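Side-chain contact in structural protein VP1 (PDB 4U60), which builds the viral coat as jelly-roll pentamers and binds the sialylated glycan of the ganglioside GM1: residues C[206-210]-C[211-215]. Residues are numbered along the deposited sequence; the frame is centred on the assembly and turned at random. Where two conformers were deposited one is given.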
loop_
_atom_site.group_PDB
_atom_site.type_symbol
_atom_site.label_atom_id
_atom_site.label_comp_id
_atom_site.label_asym_id
_atom_site.label_seq_id
_atom_site.Cartn_x
_atom_site.Cartn_y
_atom_site.Cartn_z
ATOM N N SER C 206 6.988 5.918 -12.519
ATOM C CA SER C 206 5.720 5.805 -11.832
ATOM C C SER C 206 4.904 7.079 -11.990
ATOM O O SER C 206 5.444 8.166 -12.169
ATOM C CB SER C 206 5.915 5.531 -10.344
ATOM O OG SER C 206 6.607 6.584 -9.734
ATOM N N TYR C 207 3.595 6.919 -11.886
ATOM C CA TYR C 207 2.662 8.033 -11.967
ATOM C C TYR C 207 1.577 7.798 -10.928
ATOM O O TYR C 207 0.997 6.701 -10.863
ATOM C CB TYR C 207 2.034 8.087 -13.351
ATOM C CG TYR C 207 0.938 9.103 -13.533
ATOM C CD1 TYR C 207 -0.396 8.773 -13.273
ATOM C CD2 TYR C 207 1.220 10.379 -14.008
ATOM C CE1 TYR C 207 -1.419 9.701 -13.461
ATOM C CE2 TYR C 207 0.209 11.313 -14.198
ATOM C CZ TYR C 207 -1.112 10.962 -13.928
ATOM O OH TYR C 207 -2.117 11.892 -14.158
ATOM N N THR C 208 1.309 8.808 -10.097
ATOM C CA THR C 208 0.141 8.812 -9.234
ATOM C C THR C 208 -0.636 10.078 -9.551
ATOM O O THR C 208 -0.097 11.175 -9.421
ATOM C CB THR C 208 0.542 8.846 -7.760
ATOM O OG1 THR C 208 1.298 7.675 -7.448
ATOM C CG2 THR C 208 -0.660 8.941 -6.868
ATOM N N GLY C 209 -1.878 9.937 -10.001
ATOM C CA GLY C 209 -2.643 11.066 -10.499
ATOM C C GLY C 209 -3.612 11.642 -9.494
ATOM O O GLY C 209 -3.341 11.670 -8.285
ATOM N N GLY C 210 -4.760 12.085 -9.998
ATOM C CA GLY C 210 -5.770 12.698 -9.178
ATOM C C GLY C 210 -5.528 14.175 -8.969
ATOM O O GLY C 210 -4.543 14.713 -9.470
ATOM N N GLN C 211 -6.428 14.827 -8.229
ATOM C CA GLN C 211 -6.424 16.303 -8.153
ATOM C C GLN C 211 -5.538 16.919 -7.068
ATOM O O GLN C 211 -4.703 17.814 -7.360
ATOM C CB GLN C 211 -7.864 16.802 -7.971
ATOM C CG GLN C 211 -8.686 16.665 -9.234
ATOM C CD GLN C 211 -10.145 17.053 -9.059
ATOM O OE1 GLN C 211 -10.479 18.009 -8.350
ATOM N NE2 GLN C 211 -11.028 16.286 -9.670
ATOM N N SER C 212 -5.758 16.456 -5.837
ATOM C CA SER C 212 -5.085 16.969 -4.635
ATOM C C SER C 212 -4.415 15.848 -3.842
ATOM O O SER C 212 -4.171 15.981 -2.635
ATOM C CB SER C 212 -6.097 17.671 -3.733
ATOM O OG SER C 212 -6.814 18.668 -4.441
ATOM N N THR C 213 -4.082 14.774 -4.535
ATOM C CA THR C 213 -3.519 13.578 -3.936
ATOM C C THR C 213 -2.287 13.840 -3.096
ATOM O O THR C 213 -1.393 14.589 -3.503
ATOM C CB THR C 213 -3.156 12.609 -5.070
ATOM O OG1 THR C 213 -4.256 12.606 -5.990
ATOM C CG2 THR C 213 -2.880 11.218 -4.530
ATOM N N PRO C 214 -2.200 13.188 -1.921
ATOM C CA PRO C 214 -0.983 13.338 -1.142
ATOM C C PRO C 214 0.245 12.817 -1.895
ATOM O O PRO C 214 0.238 11.681 -2.374
ATOM C CB PRO C 214 -1.242 12.492 0.110
ATOM C CG PRO C 214 -2.708 12.433 0.222
ATOM C CD PRO C 214 -3.247 12.460 -1.183
ATOM N N PRO C 215 1.293 13.636 -2.017
ATOM C CA PRO C 215 2.560 13.090 -2.473
ATOM C C PRO C 215 3.117 12.087 -1.480
ATOM O O PRO C 215 3.060 12.324 -0.277
ATOM C CB PRO C 215 3.485 14.340 -2.565
ATOM C CG PRO C 215 2.523 15.491 -2.646
ATOM C CD PRO C 215 1.364 15.094 -1.791
HETATM O O HOH W 1 -3.027 16.926 -9.473
#
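Thr-213 reaches back to the carbonyl of Gly-209 in the loop that follows strand 201-208 of the VP1 jelly roll, and this local bond spans the turn from residue 209 to residue 213. From its CB, 3.4 Å from Gly-209 O, the side chain forks. One branch, OG1, sits beside the backbone N (chi1 -44°), which leaves it anti to the carbonyl carbon, and donates to Gly-209 O at 2.6 Å. The bond is short and well directed: it lies in the carbonyl plane, on a lone pair, with a C=O...OG1 angle of 141°. The same OG1 rests 3.5 Å from Gly-210 CA, packed against the bare backbone of a glycine in a positive-phi conformation. The remaining branch of Thr-213, the methyl, is anti to the backbone N and supplies the apolar half of the contact: CG2 lies 3.8 Å from Gly-209 O and meets Thr-208 CG2, methyl against methyl, at 3.9 Å.

Strand 201-208 pairs with strand 129-136 through backbone bonds such as Thr-208 with Asn-129, while residues 206-208 also continue the sheet into a second subunit. Gln-211 keeps CB against Gly-210 C at 3.7 Å; beyond CG its chain is extended, and NE2 bonds Glu-126 OE2 of that second subunit, so the loop joins the packing between subunits of the pentamer. At the bend itself, a water donates to both Gly-210 O and Gln-211 O, joining two successive carbonyls.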